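Local atomic coordinates of 2-nitropropane dioxygenase (Streptomyces ansochromogenes, PDB entry 3BW2), a protein that uses flavin mononucleotide and molecular oxygen to oxidise nitroalkanes, probably acting as a nitronate monooxygenase that detoxifies propionate 3-nitronate. Residues V169-V174 against I209-A214; T153-A158 against L200-E205. All coordinates share one frame; numbering follows the deposited sequence.

Contact 1 of 2, residues V169-V174 against I209-A214; sequences VIAQGV and IPVVAA. With FMN (flavin mononucleotide), chain B.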
loop_
_atom_site.group_PDB
_atom_site.type_symbol
_atom_site.label_atom_id
_atom_site.label_comp_id
_atom_site.label_asym_id
_atom_site.label_seq_id
_atom_site.Cartn_x
_atom_site.Cartn_y
_atom_site.Cartn_z
ATOM N N VAL A 169 17.378 -2.642 -8.245
ATOM C CA VAL A 169 16.776 -1.793 -7.237
ATOM C C VAL A 169 15.736 -2.598 -6.475
ATOM O O VAL A 169 15.020 -3.418 -7.057
ATOM C CB VAL A 169 16.095 -0.556 -7.881
ATOM C CG1 VAL A 169 15.076 -1.001 -8.924
ATOM C CG2 VAL A 169 15.422 0.295 -6.802
ATOM N N ILE A 170 15.676 -2.384 -5.168
ATOM C CA ILE A 170 14.689 -3.061 -4.339
ATOM C C ILE A 170 13.540 -2.079 -4.147
ATOM O O ILE A 170 13.692 -1.073 -3.462
ATOM C CB ILE A 170 15.252 -3.416 -2.955
ATOM C CG1 ILE A 170 16.469 -4.340 -3.102
ATOM C CG2 ILE A 170 14.167 -4.078 -2.113
ATOM C CD1 ILE A 170 17.270 -4.510 -1.819
ATOM N N ALA A 171 12.398 -2.359 -4.765
ATOM C CA ALA A 171 11.235 -1.487 -4.630
ATOM C C ALA A 171 10.507 -1.905 -3.362
ATOM O O ALA A 171 9.792 -2.907 -3.343
ATOM C CB ALA A 171 10.315 -1.626 -5.851
ATOM N N GLN A 172 10.710 -1.138 -2.298
ATOM C CA GLN A 172 10.094 -1.431 -1.013
ATOM C C GLN A 172 8.821 -0.614 -0.821
ATOM O O GLN A 172 8.869 0.613 -0.721
ATOM C CB GLN A 172 11.083 -1.133 0.115
ATOM C CG GLN A 172 10.528 -1.372 1.513
ATOM C CD GLN A 172 11.329 -0.644 2.567
ATOM O OE1 GLN A 172 11.619 0.547 2.420
ATOM N NE2 GLN A 172 11.688 -1.346 3.644
ATOM N N GLY A 173 7.687 -1.308 -0.764
ATOM C CA GLY A 173 6.406 -0.644 -0.594
ATOM C C GLY A 173 6.113 -0.204 0.829
ATOM O O GLY A 173 6.845 -0.535 1.766
ATOM N N VAL A 174 5.020 0.532 0.993
ATOM C CA VAL A 174 4.632 1.043 2.300
ATOM C C VAL A 174 4.278 -0.070 3.292
ATOM O O VAL A 174 4.372 0.122 4.506
ATOM C CB VAL A 174 3.433 2.026 2.167
ATOM C CG1 VAL A 174 2.153 1.260 1.887
ATOM C CG2 VAL A 174 3.303 2.868 3.418
ATOM N N ILE A 209 16.802 -1.512 -15.052
ATOM C CA ILE A 209 17.484 -2.560 -14.304
ATOM C C ILE A 209 16.462 -3.440 -13.583
ATOM O O ILE A 209 15.319 -3.030 -13.383
ATOM C CB ILE A 209 18.462 -1.961 -13.282
ATOM C CG1 ILE A 209 17.737 -0.969 -12.376
ATOM C CG2 ILE A 209 19.611 -1.270 -14.008
ATOM C CD1 ILE A 209 18.573 -0.517 -11.188
ATOM N N PRO A 210 16.860 -4.670 -13.202
ATOM C CA PRO A 210 15.989 -5.625 -12.503
ATOM C C PRO A 210 15.424 -5.044 -11.214
ATOM O O PRO A 210 16.091 -4.262 -10.533
ATOM C CB PRO A 210 16.917 -6.804 -12.232
ATOM C CG PRO A 210 17.879 -6.745 -13.373
ATOM C CD PRO A 210 18.182 -5.271 -13.458
ATOM N N VAL A 211 14.199 -5.438 -10.876
ATOM C CA VAL A 211 13.546 -4.945 -9.672
ATOM C C VAL A 211 13.201 -6.067 -8.703
ATOM O O VAL A 211 12.646 -7.095 -9.097
ATOM C CB VAL A 211 12.232 -4.199 -10.011
ATOM C CG1 VAL A 211 11.539 -3.742 -8.726
ATOM C CG2 VAL A 211 12.526 -3.014 -10.925
ATOM N N VAL A 212 13.539 -5.864 -7.434
ATOM C CA VAL A 212 13.231 -6.827 -6.389
ATOM C C VAL A 212 12.112 -6.178 -5.580
ATOM O O VAL A 212 12.295 -5.107 -5.010
ATOM C CB VAL A 212 14.456 -7.092 -5.487
ATOM C CG1 VAL A 212 14.078 -8.029 -4.346
ATOM C CG2 VAL A 212 15.580 -7.712 -6.321
ATOM N N ALA A 213 10.947 -6.820 -5.556
ATOM C CA ALA A 213 9.790 -6.297 -4.834
ATOM C C ALA A 213 9.819 -6.673 -3.357
ATOM O O ALA A 213 10.087 -7.820 -3.008
ATOM C CB ALA A 213 8.499 -6.814 -5.486
ATOM N N ALA A 214 9.523 -5.708 -2.491
ATOM C CA ALA A 214 9.522 -5.953 -1.050
ATOM C C ALA A 214 8.389 -5.239 -0.309
ATOM O O ALA A 214 8.093 -4.064 -0.573
ATOM C CB ALA A 214 10.861 -5.534 -0.453
HETATM N N1 FMN B . 16.231 -3.836 5.476
HETATM C C2 FMN B . 17.593 -3.527 5.320
HETATM O O2 FMN B . 18.016 -3.141 4.233
HETATM N N3 FMN B . 18.474 -3.660 6.381
HETATM C C4 FMN B . 18.076 -4.104 7.632
HETATM O O4 FMN B . 18.907 -4.214 8.552
HETATM C C4A FMN B . 16.705 -4.437 7.808
HETATM N N5 FMN B . 16.241 -4.915 9.031
HETATM C C5A FMN B . 14.904 -5.277 9.219
HETATM C C6 FMN B . 14.485 -5.782 10.477
HETATM C C7 FMN B . 13.126 -6.179 10.731
HETATM C C7M FMN B . 13.006 -7.365 11.719
HETATM C C8 FMN B . 12.233 -6.067 9.602
HETATM C C8M FMN B . 11.044 -7.002 9.386
HETATM C C9 FMN B . 12.634 -5.536 8.335
HETATM C C9A FMN B . 13.979 -5.143 8.136
HETATM N N10 FMN B . 14.434 -4.634 6.890
HETATM C C10 FMN B . 15.791 -4.292 6.711
HETATM C "C1'" FMN B . 13.440 -4.300 5.774
HETATM C "C2'" FMN B . 13.467 -5.473 4.761
HETATM O "O2'" FMN B . 14.562 -5.286 3.877
HETATM C "C3'" FMN B . 12.178 -5.533 3.872
HETATM O "O3'" FMN B . 12.084 -4.269 3.214
HETATM C "C4'" FMN B . 10.875 -5.773 4.653
HETATM O "O4'" FMN B . 11.107 -6.846 5.567
HETATM C "C5'" FMN B . 9.712 -6.144 3.686
HETATM O "O5'" FMN B . 8.465 -6.383 4.397
HETATM P P FMN B . 7.943 -7.792 5.043
HETATM O O1P FMN B . 8.635 -8.482 3.917
HETATM O O2P FMN B . 6.606 -7.088 4.895
HETATM O O3P FMN B . 8.806 -7.407 6.230
#
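Val169 and Val211 stand side by side on one face of two neighbouring parallel strands, CG1 of Val169 meeting CG2 of Val211 at 3.8 Å. The other branch of Val211, CG1, is anti to the backbone N (chi1 178°) and reaches forward to Ala171 CB, also at 3.8 Å, lying alongside that small methyl. The CD1 tip of Ile209, from just before the strand, lies against Val169 CB. On the reverse face Ile170 plays the large part: CG1 rests against Val212 CB, while CG2 settles over Ala214 CB at 4.0 Å. Between the faces five backbone hydrogen bonds tie the segments, from Val169 N to Pro210 O through to Gly173 N, which meets Ala214 O at 2.8 Å. Gln172 shares the Ile170 face; with CG anti to the backbone N and the chain extended, it carries NE2 to O3' of the FMN ribityl chain, a hydrogen bond of 3.0 Å. Its amide is also gripped by Gly181 N at OE1 and His179 O at NE2. An alanine here would probably leave the O3' hydroxyl without this donor, and Gly181 N and His179 O without their amide partner. This is the TIM-barrel arrangement, with cofactor bound at the C-terminal ends of parallel strands.

Contact 2 of 2, residues T153-A158 against L200-E205; sequences TTPEEA and LAQVRE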
loop_
_atom_site.group_PDB
_atom_site.type_symbol
_atom_site.label_atom_id
_atom_site.label_comp_id
_atom_site.label_asym_id
_atom_site.label_seq_id
_atom_site.Cartn_x
_atom_site.Cartn_y
_atom_site.Cartn_z
ATOM N N THR A 153 11.994 3.862 -2.552
ATOM C CA THR A 153 10.589 3.838 -2.156
ATOM C C THR A 153 9.696 4.640 -3.110
ATOM O O THR A 153 8.472 4.664 -2.954
ATOM C CB THR A 153 10.405 4.372 -0.716
ATOM O OG1 THR A 153 10.789 5.749 -0.656
ATOM C CG2 THR A 153 11.270 3.569 0.264
ATOM N N THR A 154 10.324 5.283 -4.094
ATOM C CA THR A 154 9.624 6.087 -5.098
ATOM C C THR A 154 10.317 5.902 -6.442
ATOM O O THR A 154 11.463 5.441 -6.506
ATOM C CB THR A 154 9.690 7.599 -4.784
ATOM O OG1 THR A 154 11.058 8.031 -4.844
ATOM C CG2 THR A 154 9.127 7.899 -3.407
ATOM N N PRO A 155 9.634 6.253 -7.538
ATOM C CA PRO A 155 10.308 6.085 -8.826
ATOM C C PRO A 155 11.514 7.024 -8.937
ATOM O O PRO A 155 12.489 6.717 -9.624
ATOM C CB PRO A 155 9.199 6.376 -9.847
ATOM C CG PRO A 155 8.211 7.211 -9.085
ATOM C CD PRO A 155 8.213 6.601 -7.717
ATOM N N GLU A 156 11.459 8.158 -8.244
ATOM C CA GLU A 156 12.572 9.105 -8.268
ATOM C C GLU A 156 13.796 8.456 -7.632
ATOM O O GLU A 156 14.890 8.503 -8.188
ATOM C CB GLU A 156 12.230 10.387 -7.501
ATOM C CG GLU A 156 11.241 11.315 -8.191
ATOM C CD GLU A 156 9.850 10.716 -8.308
ATOM O OE1 GLU A 156 9.373 10.105 -7.323
ATOM O OE2 GLU A 156 9.229 10.869 -9.383
ATOM N N GLU A 157 13.611 7.853 -6.461
ATOM C CA GLU A 157 14.717 7.190 -5.780
ATOM C C GLU A 157 15.246 6.026 -6.615
ATOM O O GLU A 157 16.453 5.778 -6.646
ATOM C CB GLU A 157 14.279 6.697 -4.395
ATOM C CG GLU A 157 13.986 7.830 -3.418
ATOM C CD GLU A 157 13.577 7.342 -2.038
ATOM O OE1 GLU A 157 13.205 6.160 -1.907
ATOM O OE2 GLU A 157 13.614 8.147 -1.085
ATOM N N ALA A 158 14.353 5.319 -7.300
ATOM C CA ALA A 158 14.771 4.195 -8.132
ATOM C C ALA A 158 15.655 4.685 -9.280
ATOM O O ALA A 158 16.638 4.031 -9.633
ATOM C CB ALA A 158 13.556 3.458 -8.682
ATOM N N LEU A 200 5.793 -0.806 -7.614
ATOM C CA LEU A 200 6.443 -1.726 -8.541
ATOM C C LEU A 200 6.232 -1.327 -9.999
ATOM O O LEU A 200 7.183 -1.283 -10.782
ATOM C CB LEU A 200 5.936 -3.153 -8.318
ATOM C CG LEU A 200 6.490 -4.221 -9.265
ATOM C CD1 LEU A 200 8.018 -4.200 -9.249
ATOM C CD2 LEU A 200 5.972 -5.586 -8.841
ATOM N N ALA A 201 4.987 -1.029 -10.359
ATOM C CA ALA A 201 4.669 -0.642 -11.728
ATOM C C ALA A 201 5.377 0.650 -12.116
ATOM O O ALA A 201 5.901 0.771 -13.225
ATOM C CB ALA A 201 3.155 -0.483 -11.892
ATOM N N GLN A 202 5.391 1.615 -11.199
ATOM C CA GLN A 202 6.038 2.900 -11.444
ATOM C C GLN A 202 7.547 2.728 -11.627
ATOM O O GLN A 202 8.140 3.294 -12.545
ATOM C CB GLN A 202 5.782 3.863 -10.278
ATOM C CG GLN A 202 4.336 4.328 -10.116
ATOM C CD GLN A 202 4.169 5.276 -8.935
ATOM O OE1 GLN A 202 4.790 6.340 -8.884
ATOM N NE2 GLN A 202 3.334 4.890 -7.980
ATOM N N VAL A 203 8.166 1.949 -10.744
ATOM C CA VAL A 203 9.600 1.713 -10.818
ATOM C C VAL A 203 9.966 0.964 -12.100
ATOM O O VAL A 203 10.949 1.293 -12.759
ATOM C CB VAL A 203 10.098 0.918 -9.589
ATOM C CG1 VAL A 203 11.535 0.436 -9.816
ATOM C CG2 VAL A 203 10.028 1.799 -8.348
ATOM N N ARG A 204 9.167 -0.036 -12.457
ATOM C CA ARG A 204 9.432 -0.808 -13.665
ATOM C C ARG A 204 9.467 0.080 -14.916
ATOM O O ARG A 204 10.241 -0.181 -15.841
ATOM C CB ARG A 204 8.388 -1.928 -13.822
ATOM C CG ARG A 204 8.474 -2.727 -15.130
ATOM C CD ARG A 204 9.913 -2.870 -15.644
ATOM N NE ARG A 204 10.747 -3.772 -14.855
ATOM C CZ ARG A 204 12.039 -3.567 -14.600
ATOM N NH1 ARG A 204 12.655 -2.483 -15.058
ATOM N NH2 ARG A 204 12.725 -4.462 -13.904
ATOM N N GLU A 205 8.651 1.130 -14.941
ATOM C CA GLU A 205 8.626 2.027 -16.093
ATOM C C GLU A 205 9.625 3.175 -15.973
ATOM O O GLU A 205 9.871 3.896 -16.944
ATOM C CB GLU A 205 7.223 2.607 -16.298
ATOM C CG GLU A 205 6.139 1.557 -16.440
ATOM C CD GLU A 205 4.956 2.035 -17.262
ATOM O OE1 GLU A 205 4.652 3.248 -17.236
ATOM O OE2 GLU A 205 4.319 1.188 -17.927
#
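Pro155, Val203 and Gln202 bury the most surface where the first turn of helix 155-163 meets helix 196-206. The proline ring comes up against the end of the Gln202 side chain, its CG 3.5 Å and its CD 3.6 Å from OE1, a van der Waals approach of ring carbons to the amide oxygen. Gln202 is extended beyond CG (chi2 180°), which carries the amide out to the ring, and Ser198, one turn earlier, holds its NE2 by a hydrogen bond. Val203 turns both methyls to Ala158: CG1 lies 3.8 Å and CG2 3.9 Å from Ala158 CB, a small knob set against the fork of the valine. No hydrogen bond joins the two segments; they meet by van der Waals contact alone. Thr154 is the N-cap of the first helix, OG1 accepting from Glu157 N at 3.0 Å, while Glu157 OE1 accepts from both the N and the OG1 of Thr153. Beyond Pro155, the second subunit packs through its Arg326, which also forms a salt bridge with Glu156. Neighbouring helices meeting in this way, with Val203 and Ala158 also touching Val169 on the strand beneath, belong to the outer helical layer of a TIM barrel.

Contacts 1 and 2 are two layers of the same part of the TIM barrel, their centres about 8 Å apart. Along the chain the segments alternate: helix 155-163 leads into strand 168-172, and helix 196-206 into strand 211-214, so two successive helix-strand units pair helix with helix outside and strand with strand inside. The layers are stitched together by Arg204, whose NH2 lies 3.0 Å from Ile209 O in a probable hydrogen bond, and by Leu200 CD1, 3.6 Å from Val211 CG1. Thr153 packs against Gln172 near the cofactor end. Through Gln172 the strand pair reaches the FMN, while the helix pair faces the second subunit.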